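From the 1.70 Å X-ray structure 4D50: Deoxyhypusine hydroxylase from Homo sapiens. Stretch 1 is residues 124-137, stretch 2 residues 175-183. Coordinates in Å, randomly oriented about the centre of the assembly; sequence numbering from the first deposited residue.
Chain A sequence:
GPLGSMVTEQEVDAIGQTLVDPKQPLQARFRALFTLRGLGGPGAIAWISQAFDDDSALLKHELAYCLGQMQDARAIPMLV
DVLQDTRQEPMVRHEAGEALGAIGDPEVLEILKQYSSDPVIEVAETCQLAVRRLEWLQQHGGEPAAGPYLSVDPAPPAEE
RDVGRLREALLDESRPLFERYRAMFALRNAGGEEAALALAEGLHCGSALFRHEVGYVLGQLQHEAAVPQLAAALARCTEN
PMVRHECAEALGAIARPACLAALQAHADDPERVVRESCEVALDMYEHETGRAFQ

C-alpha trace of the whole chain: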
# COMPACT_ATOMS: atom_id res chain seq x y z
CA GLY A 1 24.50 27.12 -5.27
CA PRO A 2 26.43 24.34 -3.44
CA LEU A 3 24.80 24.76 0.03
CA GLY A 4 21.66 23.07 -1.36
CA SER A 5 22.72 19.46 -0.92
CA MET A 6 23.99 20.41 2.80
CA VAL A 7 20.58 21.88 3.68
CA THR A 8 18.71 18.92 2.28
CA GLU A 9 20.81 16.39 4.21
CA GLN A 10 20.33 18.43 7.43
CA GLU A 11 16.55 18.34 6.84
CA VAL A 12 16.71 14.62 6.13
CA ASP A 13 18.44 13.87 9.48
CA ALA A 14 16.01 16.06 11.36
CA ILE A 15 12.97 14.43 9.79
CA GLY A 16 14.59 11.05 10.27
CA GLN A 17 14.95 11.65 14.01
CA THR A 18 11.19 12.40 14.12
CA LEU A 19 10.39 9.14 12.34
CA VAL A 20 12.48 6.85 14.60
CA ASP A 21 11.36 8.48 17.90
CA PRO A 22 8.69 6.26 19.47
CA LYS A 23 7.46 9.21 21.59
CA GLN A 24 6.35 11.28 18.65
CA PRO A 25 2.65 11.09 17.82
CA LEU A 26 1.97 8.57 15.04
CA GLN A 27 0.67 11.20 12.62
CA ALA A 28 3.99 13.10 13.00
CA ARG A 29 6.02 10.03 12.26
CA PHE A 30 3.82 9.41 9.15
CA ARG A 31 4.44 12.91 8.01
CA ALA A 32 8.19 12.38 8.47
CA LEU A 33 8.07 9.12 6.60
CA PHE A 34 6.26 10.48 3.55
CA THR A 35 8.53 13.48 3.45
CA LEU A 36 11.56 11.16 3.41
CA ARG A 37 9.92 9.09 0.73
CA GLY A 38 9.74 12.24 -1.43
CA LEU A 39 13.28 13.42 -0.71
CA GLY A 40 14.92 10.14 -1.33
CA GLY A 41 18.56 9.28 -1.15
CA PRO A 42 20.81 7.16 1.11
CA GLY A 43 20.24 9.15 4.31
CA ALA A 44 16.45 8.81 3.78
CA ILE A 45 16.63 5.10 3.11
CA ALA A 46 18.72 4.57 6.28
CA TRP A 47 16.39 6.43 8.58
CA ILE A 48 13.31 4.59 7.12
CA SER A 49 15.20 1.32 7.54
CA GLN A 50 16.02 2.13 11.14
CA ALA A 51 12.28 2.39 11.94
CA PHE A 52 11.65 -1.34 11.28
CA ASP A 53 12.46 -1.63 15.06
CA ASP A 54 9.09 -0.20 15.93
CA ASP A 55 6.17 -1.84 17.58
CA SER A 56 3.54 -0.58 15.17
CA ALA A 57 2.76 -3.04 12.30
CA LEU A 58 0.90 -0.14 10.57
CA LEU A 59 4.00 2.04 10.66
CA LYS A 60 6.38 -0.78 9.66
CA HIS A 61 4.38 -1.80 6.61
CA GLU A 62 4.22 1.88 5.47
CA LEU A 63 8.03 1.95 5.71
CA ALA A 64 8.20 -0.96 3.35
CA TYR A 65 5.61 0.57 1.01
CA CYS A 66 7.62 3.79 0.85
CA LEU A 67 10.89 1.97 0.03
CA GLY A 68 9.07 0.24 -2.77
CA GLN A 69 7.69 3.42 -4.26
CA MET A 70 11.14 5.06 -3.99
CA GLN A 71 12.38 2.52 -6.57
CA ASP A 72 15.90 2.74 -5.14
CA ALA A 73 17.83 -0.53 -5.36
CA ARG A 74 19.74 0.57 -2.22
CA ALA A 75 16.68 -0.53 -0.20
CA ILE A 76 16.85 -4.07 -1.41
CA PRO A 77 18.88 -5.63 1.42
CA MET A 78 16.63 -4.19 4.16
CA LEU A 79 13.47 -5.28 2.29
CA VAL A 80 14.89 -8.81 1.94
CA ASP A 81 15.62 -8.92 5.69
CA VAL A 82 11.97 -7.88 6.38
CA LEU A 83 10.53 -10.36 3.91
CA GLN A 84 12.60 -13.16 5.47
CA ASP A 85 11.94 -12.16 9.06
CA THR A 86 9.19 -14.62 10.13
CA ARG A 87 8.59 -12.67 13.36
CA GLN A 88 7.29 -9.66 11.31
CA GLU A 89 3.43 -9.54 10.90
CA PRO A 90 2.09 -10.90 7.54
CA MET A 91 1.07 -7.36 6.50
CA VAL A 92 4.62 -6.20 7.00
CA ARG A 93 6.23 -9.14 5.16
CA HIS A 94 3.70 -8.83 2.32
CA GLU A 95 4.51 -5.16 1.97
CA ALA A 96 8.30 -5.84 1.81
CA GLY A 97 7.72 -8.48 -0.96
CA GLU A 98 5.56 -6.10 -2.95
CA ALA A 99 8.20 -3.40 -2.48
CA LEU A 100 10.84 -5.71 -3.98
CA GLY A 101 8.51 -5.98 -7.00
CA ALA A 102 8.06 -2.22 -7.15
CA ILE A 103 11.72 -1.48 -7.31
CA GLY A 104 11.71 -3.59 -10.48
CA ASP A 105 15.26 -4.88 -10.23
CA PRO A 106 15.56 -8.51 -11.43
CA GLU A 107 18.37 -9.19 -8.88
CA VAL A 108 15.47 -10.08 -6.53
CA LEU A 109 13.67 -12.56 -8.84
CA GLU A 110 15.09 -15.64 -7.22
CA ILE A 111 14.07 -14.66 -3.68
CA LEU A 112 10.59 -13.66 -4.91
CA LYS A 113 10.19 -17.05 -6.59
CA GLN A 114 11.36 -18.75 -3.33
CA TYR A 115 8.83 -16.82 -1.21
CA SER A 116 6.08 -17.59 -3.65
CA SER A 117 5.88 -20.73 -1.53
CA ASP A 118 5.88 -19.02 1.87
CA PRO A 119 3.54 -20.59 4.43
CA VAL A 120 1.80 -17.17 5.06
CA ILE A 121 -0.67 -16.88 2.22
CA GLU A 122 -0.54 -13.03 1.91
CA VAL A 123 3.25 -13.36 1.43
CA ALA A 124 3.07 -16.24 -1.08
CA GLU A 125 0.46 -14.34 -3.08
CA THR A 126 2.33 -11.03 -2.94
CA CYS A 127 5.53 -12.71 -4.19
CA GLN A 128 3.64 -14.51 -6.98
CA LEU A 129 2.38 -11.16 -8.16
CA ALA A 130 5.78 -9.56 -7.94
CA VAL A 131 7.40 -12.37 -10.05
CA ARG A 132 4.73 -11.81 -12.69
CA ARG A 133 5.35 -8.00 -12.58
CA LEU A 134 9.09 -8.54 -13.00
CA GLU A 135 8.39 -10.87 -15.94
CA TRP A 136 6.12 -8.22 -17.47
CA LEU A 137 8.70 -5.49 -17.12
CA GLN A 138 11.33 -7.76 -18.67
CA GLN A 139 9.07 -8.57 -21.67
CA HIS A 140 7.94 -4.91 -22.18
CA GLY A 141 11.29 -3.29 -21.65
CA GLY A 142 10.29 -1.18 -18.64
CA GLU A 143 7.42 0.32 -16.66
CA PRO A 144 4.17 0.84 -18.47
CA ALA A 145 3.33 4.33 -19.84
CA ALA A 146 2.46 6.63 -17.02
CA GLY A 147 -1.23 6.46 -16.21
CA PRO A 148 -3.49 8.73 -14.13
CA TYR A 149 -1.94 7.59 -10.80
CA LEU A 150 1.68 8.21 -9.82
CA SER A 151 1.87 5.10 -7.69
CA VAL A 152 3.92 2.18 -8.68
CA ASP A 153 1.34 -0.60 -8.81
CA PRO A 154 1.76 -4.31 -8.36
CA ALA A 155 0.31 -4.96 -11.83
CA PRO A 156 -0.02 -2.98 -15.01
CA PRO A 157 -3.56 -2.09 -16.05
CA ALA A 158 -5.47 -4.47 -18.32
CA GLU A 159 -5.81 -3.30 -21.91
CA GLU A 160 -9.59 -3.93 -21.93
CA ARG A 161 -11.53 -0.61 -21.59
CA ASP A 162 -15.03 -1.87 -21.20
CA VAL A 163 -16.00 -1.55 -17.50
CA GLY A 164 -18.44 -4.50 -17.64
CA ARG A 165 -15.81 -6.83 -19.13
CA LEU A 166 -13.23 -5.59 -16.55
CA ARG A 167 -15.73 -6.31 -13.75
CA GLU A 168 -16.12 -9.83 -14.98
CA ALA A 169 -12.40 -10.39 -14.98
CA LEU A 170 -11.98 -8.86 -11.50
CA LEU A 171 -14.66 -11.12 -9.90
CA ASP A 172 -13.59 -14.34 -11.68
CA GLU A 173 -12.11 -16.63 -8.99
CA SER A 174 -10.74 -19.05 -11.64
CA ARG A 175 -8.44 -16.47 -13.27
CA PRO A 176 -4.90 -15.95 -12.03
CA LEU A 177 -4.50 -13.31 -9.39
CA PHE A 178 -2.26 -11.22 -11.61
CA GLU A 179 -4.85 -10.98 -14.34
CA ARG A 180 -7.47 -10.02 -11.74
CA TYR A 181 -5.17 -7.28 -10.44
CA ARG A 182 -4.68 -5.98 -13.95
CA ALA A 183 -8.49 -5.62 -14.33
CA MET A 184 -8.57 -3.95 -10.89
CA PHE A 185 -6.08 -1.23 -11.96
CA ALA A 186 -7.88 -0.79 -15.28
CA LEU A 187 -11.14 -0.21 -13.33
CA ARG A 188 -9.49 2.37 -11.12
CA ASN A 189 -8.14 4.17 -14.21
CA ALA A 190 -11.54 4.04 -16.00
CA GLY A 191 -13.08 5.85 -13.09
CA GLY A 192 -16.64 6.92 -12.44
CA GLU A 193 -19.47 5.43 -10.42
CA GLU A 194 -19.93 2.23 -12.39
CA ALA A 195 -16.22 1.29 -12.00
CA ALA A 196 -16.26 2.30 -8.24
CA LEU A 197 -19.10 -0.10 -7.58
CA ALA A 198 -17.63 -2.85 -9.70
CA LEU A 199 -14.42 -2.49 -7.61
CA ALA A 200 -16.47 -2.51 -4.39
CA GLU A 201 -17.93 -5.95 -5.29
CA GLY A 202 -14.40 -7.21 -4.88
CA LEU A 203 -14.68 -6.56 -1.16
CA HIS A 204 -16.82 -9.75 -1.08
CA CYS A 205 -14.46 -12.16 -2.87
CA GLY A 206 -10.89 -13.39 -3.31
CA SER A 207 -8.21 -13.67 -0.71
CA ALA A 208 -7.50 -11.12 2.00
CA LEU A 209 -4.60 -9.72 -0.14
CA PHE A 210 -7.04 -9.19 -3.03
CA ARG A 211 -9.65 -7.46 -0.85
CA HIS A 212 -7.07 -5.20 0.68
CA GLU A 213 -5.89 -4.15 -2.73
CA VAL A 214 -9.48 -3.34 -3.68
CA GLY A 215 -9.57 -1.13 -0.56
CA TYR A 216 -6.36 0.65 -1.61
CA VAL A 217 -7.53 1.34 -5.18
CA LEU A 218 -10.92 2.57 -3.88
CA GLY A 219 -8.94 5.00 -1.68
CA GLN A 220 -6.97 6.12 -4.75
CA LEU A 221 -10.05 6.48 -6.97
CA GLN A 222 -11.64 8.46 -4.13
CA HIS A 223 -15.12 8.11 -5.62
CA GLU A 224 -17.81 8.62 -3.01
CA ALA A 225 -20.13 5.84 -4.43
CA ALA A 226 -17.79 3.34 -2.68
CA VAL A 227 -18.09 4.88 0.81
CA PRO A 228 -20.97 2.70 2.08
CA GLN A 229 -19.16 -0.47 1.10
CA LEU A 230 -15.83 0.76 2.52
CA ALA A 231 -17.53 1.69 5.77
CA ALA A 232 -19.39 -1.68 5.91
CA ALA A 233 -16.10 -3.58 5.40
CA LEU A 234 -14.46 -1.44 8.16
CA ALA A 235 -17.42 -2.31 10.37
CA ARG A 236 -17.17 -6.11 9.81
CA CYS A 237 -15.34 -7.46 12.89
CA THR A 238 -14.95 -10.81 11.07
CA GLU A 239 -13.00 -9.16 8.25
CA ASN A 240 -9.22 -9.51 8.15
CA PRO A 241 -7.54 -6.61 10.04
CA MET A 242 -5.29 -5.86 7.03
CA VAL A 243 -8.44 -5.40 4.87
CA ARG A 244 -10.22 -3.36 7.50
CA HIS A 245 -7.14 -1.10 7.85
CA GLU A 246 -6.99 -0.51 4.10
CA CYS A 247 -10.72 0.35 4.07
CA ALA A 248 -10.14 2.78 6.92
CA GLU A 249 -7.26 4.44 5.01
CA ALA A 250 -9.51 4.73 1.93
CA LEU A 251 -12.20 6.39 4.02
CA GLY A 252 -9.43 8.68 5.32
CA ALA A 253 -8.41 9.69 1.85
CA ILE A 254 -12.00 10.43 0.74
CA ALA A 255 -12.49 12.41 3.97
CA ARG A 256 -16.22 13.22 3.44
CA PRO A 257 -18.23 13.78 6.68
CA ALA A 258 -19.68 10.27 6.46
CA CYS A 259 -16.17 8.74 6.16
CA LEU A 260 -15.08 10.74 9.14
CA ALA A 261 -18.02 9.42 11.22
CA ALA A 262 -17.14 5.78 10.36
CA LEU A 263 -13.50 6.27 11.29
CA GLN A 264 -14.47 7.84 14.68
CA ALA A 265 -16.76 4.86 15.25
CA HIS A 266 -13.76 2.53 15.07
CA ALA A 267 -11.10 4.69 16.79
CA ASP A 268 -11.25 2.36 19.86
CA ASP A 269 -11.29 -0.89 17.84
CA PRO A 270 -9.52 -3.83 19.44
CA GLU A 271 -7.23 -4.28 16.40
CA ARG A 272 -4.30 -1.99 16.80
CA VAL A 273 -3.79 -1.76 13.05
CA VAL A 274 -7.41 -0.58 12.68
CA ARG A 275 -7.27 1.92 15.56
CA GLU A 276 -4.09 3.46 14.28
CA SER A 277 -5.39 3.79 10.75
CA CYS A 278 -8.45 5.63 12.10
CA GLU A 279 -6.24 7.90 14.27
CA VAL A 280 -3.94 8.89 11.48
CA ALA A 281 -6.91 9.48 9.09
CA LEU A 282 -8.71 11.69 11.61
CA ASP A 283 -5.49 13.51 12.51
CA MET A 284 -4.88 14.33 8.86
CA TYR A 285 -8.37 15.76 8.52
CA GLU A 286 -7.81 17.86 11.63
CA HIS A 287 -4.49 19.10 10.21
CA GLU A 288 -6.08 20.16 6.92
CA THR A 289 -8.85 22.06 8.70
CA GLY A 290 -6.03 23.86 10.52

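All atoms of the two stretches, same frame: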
# COMPACT_ATOMS: atom_id res chain seq x y z
N ALA A 124 3.11 -15.41 0.11
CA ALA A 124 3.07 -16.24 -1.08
C ALA A 124 2.39 -15.56 -2.24
O ALA A 124 3.00 -15.43 -3.30
CB ALA A 124 2.37 -17.52 -0.80
N GLU A 125 1.16 -15.07 -2.03
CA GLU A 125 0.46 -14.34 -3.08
C GLU A 125 1.14 -13.07 -3.56
O GLU A 125 1.20 -12.84 -4.77
CB GLU A 125 -0.99 -14.04 -2.69
CG GLU A 125 -1.82 -15.30 -2.58
CD GLU A 125 -3.32 -15.05 -2.35
OE1 GLU A 125 -3.65 -14.00 -1.79
OE2 GLU A 125 -4.13 -15.93 -2.63
N THR A 126 1.60 -12.27 -2.61
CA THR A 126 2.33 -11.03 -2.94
C THR A 126 3.55 -11.37 -3.82
O THR A 126 3.77 -10.68 -4.82
CB THR A 126 2.89 -10.39 -1.67
OG1 THR A 126 1.75 -9.94 -0.89
CG2 THR A 126 3.82 -9.27 -1.98
N CYS A 127 4.28 -12.45 -3.50
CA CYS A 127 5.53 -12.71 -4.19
C CYS A 127 5.20 -13.32 -5.56
O CYS A 127 5.92 -13.09 -6.57
CB CYS A 127 6.52 -13.62 -3.35
SG CYS A 127 7.08 -12.78 -1.88
N GLN A 128 4.08 -14.03 -5.66
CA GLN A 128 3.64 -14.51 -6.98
C GLN A 128 3.37 -13.37 -7.90
O GLN A 128 3.75 -13.39 -9.08
CB GLN A 128 2.44 -15.43 -6.83
CG GLN A 128 2.81 -16.75 -6.14
CD GLN A 128 1.58 -17.45 -5.63
OE1 GLN A 128 0.49 -17.29 -6.19
NE2 GLN A 128 1.70 -18.14 -4.54
N LEU A 129 2.70 -12.36 -7.39
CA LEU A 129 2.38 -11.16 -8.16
C LEU A 129 3.62 -10.43 -8.57
O LEU A 129 3.71 -9.97 -9.72
CB LEU A 129 1.44 -10.23 -7.35
CG LEU A 129 0.04 -10.73 -7.20
CD1 LEU A 129 -0.73 -9.89 -6.18
CD2 LEU A 129 -0.73 -10.74 -8.49
N ALA A 130 4.61 -10.38 -7.68
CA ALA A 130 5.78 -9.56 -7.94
C ALA A 130 6.64 -10.27 -9.03
O ALA A 130 7.23 -9.59 -9.82
CB ALA A 130 6.49 -9.23 -6.68
N VAL A 131 6.71 -11.60 -9.00
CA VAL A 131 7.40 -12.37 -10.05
C VAL A 131 6.72 -12.14 -11.40
O VAL A 131 7.38 -11.85 -12.35
CB VAL A 131 7.43 -13.87 -9.72
CG1 VAL A 131 7.90 -14.64 -10.94
CG2 VAL A 131 8.35 -14.11 -8.51
N ARG A 132 5.39 -12.11 -11.42
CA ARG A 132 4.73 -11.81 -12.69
C ARG A 132 5.01 -10.35 -13.17
O ARG A 132 5.11 -10.08 -14.36
CB ARG A 132 3.20 -12.01 -12.51
CG ARG A 132 2.69 -13.45 -12.40
CD ARG A 132 2.88 -14.29 -13.64
NE ARG A 132 2.35 -13.69 -14.86
CZ ARG A 132 1.09 -13.79 -15.30
NH1 ARG A 132 0.16 -14.45 -14.63
NH2 ARG A 132 0.76 -13.23 -16.48
N ARG A 133 5.02 -9.39 -12.23
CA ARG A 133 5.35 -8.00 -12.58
C ARG A 133 6.77 -7.92 -13.13
O ARG A 133 7.03 -7.32 -14.20
CB ARG A 133 5.17 -7.03 -11.39
CG ARG A 133 5.56 -5.61 -11.71
CD ARG A 133 5.38 -4.69 -10.49
NE ARG A 133 6.49 -3.71 -10.42
CZ ARG A 133 6.62 -2.60 -11.15
NH1 ARG A 133 5.75 -2.31 -12.13
NH2 ARG A 133 7.69 -1.82 -10.97
N LEU A 134 7.71 -8.59 -12.47
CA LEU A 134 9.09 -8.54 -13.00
C LEU A 134 9.17 -9.16 -14.42
O LEU A 134 9.87 -8.61 -15.27
CB LEU A 134 10.09 -9.15 -12.07
CG LEU A 134 10.30 -8.40 -10.77
CD1 LEU A 134 11.31 -9.13 -9.89
CD2 LEU A 134 10.67 -6.94 -10.92
N GLU A 135 8.45 -10.25 -14.66
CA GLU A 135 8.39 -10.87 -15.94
C GLU A 135 7.77 -9.93 -16.97
O GLU A 135 8.19 -9.89 -18.13
CB GLU A 135 7.69 -12.21 -15.86
CG GLU A 135 8.52 -13.18 -14.95
CD GLU A 135 7.87 -14.52 -14.69
OE1 GLU A 135 6.59 -14.65 -14.80
OE2 GLU A 135 8.68 -15.44 -14.34
N TRP A 136 6.75 -9.19 -16.56
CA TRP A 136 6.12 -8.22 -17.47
C TRP A 136 7.08 -7.11 -17.86
O TRP A 136 7.29 -6.81 -19.03
CB TRP A 136 4.80 -7.76 -16.86
CG TRP A 136 3.89 -6.99 -17.79
CD1 TRP A 136 2.82 -7.45 -18.41
CD2 TRP A 136 4.02 -5.63 -18.15
NE1 TRP A 136 2.23 -6.47 -19.12
CE2 TRP A 136 2.98 -5.33 -19.00
CE3 TRP A 136 4.94 -4.62 -17.82
CZ2 TRP A 136 2.79 -4.08 -19.54
CZ3 TRP A 136 4.75 -3.32 -18.37
CH2 TRP A 136 3.70 -3.09 -19.26
N LEU A 137 7.76 -6.55 -16.88
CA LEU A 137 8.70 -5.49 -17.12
C LEU A 137 9.81 -5.97 -18.09
O LEU A 137 10.15 -5.26 -19.05
CB LEU A 137 9.38 -5.11 -15.83
CG LEU A 137 8.53 -4.35 -14.81
CD1 LEU A 137 9.35 -4.24 -13.53
CD2 LEU A 137 8.14 -2.99 -15.38
N ARG A 175 -9.56 -17.12 -12.61
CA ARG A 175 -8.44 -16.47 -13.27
C ARG A 175 -7.28 -16.26 -12.33
O ARG A 175 -7.48 -16.13 -11.13
CB ARG A 175 -8.83 -15.13 -13.85
CG ARG A 175 -9.96 -15.25 -14.82
CD ARG A 175 -10.18 -13.94 -15.51
NE ARG A 175 -11.48 -13.91 -16.16
CZ ARG A 175 -11.73 -13.25 -17.27
NH1 ARG A 175 -10.76 -12.59 -17.91
NH2 ARG A 175 -12.96 -13.28 -17.75
N PRO A 176 -6.05 -16.26 -12.86
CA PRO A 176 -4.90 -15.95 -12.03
C PRO A 176 -5.01 -14.58 -11.38
O PRO A 176 -5.52 -13.61 -12.00
CB PRO A 176 -3.73 -15.96 -13.03
CG PRO A 176 -4.23 -16.60 -14.29
CD PRO A 176 -5.69 -16.65 -14.23
N LEU A 177 -4.47 -14.50 -10.17
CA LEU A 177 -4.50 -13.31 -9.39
C LEU A 177 -3.94 -12.10 -10.14
O LEU A 177 -4.49 -11.01 -10.08
CB LEU A 177 -3.75 -13.51 -8.12
CG LEU A 177 -4.11 -12.48 -7.09
CD1 LEU A 177 -5.59 -12.44 -6.75
CD2 LEU A 177 -3.31 -12.80 -5.87
N PHE A 178 -2.87 -12.33 -10.91
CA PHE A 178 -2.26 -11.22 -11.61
C PHE A 178 -3.21 -10.63 -12.60
O PHE A 178 -3.27 -9.40 -12.73
CB PHE A 178 -0.99 -11.68 -12.32
CG PHE A 178 -0.18 -10.58 -12.91
CD1 PHE A 178 0.55 -9.74 -12.10
CD2 PHE A 178 -0.07 -10.45 -14.29
CE1 PHE A 178 1.34 -8.76 -12.65
CE2 PHE A 178 0.77 -9.53 -14.83
CZ PHE A 178 1.49 -8.68 -14.01
N GLU A 179 -3.95 -11.48 -13.30
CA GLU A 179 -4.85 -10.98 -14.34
C GLU A 179 -6.01 -10.19 -13.67
O GLU A 179 -6.48 -9.16 -14.21
CB GLU A 179 -5.37 -12.15 -15.15
CG GLU A 179 -4.54 -12.60 -16.33
CD GLU A 179 -3.15 -13.18 -16.02
OE1 GLU A 179 -2.82 -13.46 -14.84
OE2 GLU A 179 -2.38 -13.36 -17.01
N ARG A 180 -6.42 -10.65 -12.49
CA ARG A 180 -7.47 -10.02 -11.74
C ARG A 180 -6.99 -8.65 -11.29
O ARG A 180 -7.79 -7.72 -11.27
CB ARG A 180 -7.92 -10.87 -10.54
CG ARG A 180 -8.36 -12.21 -10.98
CD ARG A 180 -8.87 -13.04 -9.83
NE ARG A 180 -10.06 -12.49 -9.19
CZ ARG A 180 -10.56 -12.95 -8.02
NH1 ARG A 180 -10.00 -14.02 -7.40
NH2 ARG A 180 -11.65 -12.44 -7.48
N TYR A 181 -5.75 -8.56 -10.82
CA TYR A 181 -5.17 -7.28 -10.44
C TYR A 181 -5.06 -6.34 -11.62
O TYR A 181 -5.24 -5.11 -11.53
CB TYR A 181 -3.78 -7.47 -9.81
CG TYR A 181 -3.77 -7.65 -8.31
CD1 TYR A 181 -4.50 -8.66 -7.71
CD2 TYR A 181 -2.91 -6.93 -7.54
CE1 TYR A 181 -4.51 -8.83 -6.34
CE2 TYR A 181 -2.91 -7.11 -6.15
CZ TYR A 181 -3.71 -8.06 -5.58
OH TYR A 181 -3.68 -8.28 -4.18
N ARG A 182 -4.76 -6.89 -12.80
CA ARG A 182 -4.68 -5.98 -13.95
C ARG A 182 -6.06 -5.31 -14.25
O ARG A 182 -6.14 -4.16 -14.63
CB ARG A 182 -4.19 -6.81 -15.20
CG ARG A 182 -2.76 -7.23 -15.10
CD ARG A 182 -2.12 -7.54 -16.46
NE ARG A 182 -2.16 -6.41 -17.36
CZ ARG A 182 -1.83 -6.50 -18.65
NH1 ARG A 182 -1.47 -7.69 -19.15
NH2 ARG A 182 -1.94 -5.45 -19.42
N ALA A 183 -7.12 -6.07 -14.05
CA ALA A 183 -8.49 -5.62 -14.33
C ALA A 183 -8.86 -4.61 -13.23
O ALA A 183 -9.48 -3.62 -13.52
CB ALA A 183 -9.41 -6.80 -14.28

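The most unusual feature of this contact is the double duty done by R132, whose aliphatic base lies on an aromatic ring while its charged end grips a carboxylate. R132 CB sits 3.6 Å from the centroid of the F178 ring, almost on the ring normal, in a CH-pi contact. The chain then bends through three successive m rotamers, bringing the guanidinium to E179: R132 NH1 donates to E179 OE1 at 3.1 Å and R132 NH2 to E179 OE2 at 3.2 Å, a two-pronged salt bridge. E179 starts out sideways, but its chi1 m, chi2 p conformation carries the carboxylate nearer. One face of the guanidinium also looks onto F178, so the ring lies against both the carbon and the nitrogen portions of the same arginine.

The example illustrates a general rule of helix packing: a greasy centre is bordered by polar groups that pair where solvent can reach. The two helices cross at -74°, and the two stretches bury 519 Å² in all. F178 and L129, both buried, contribute most. They occupy the point where the backbones come nearest, with L129 CA 5.8 Å from F178 CA, and L129 CD2 approaches F178 CA to 3.5 Å. Leucine suits this position because its forked end can meet several neighbours: while CD2 lies against the F178 backbone, L129 CD1 stands over the face of Y181, 3.7 Å from the ring centroid, and also meets L177 CD2 at 3.9 Å. L177 CD2 reaches E125 CB as well, at 4.1 Å, using the aliphatic part of an acidic residue.

Farther along the first helix, W136 CB touches F178 CZ at 4.5 Å, while W136 NE1 lies 3.9 Å from R182 NH1, over one face of that guanidinium. This is a packing contact with no hydrogen bond.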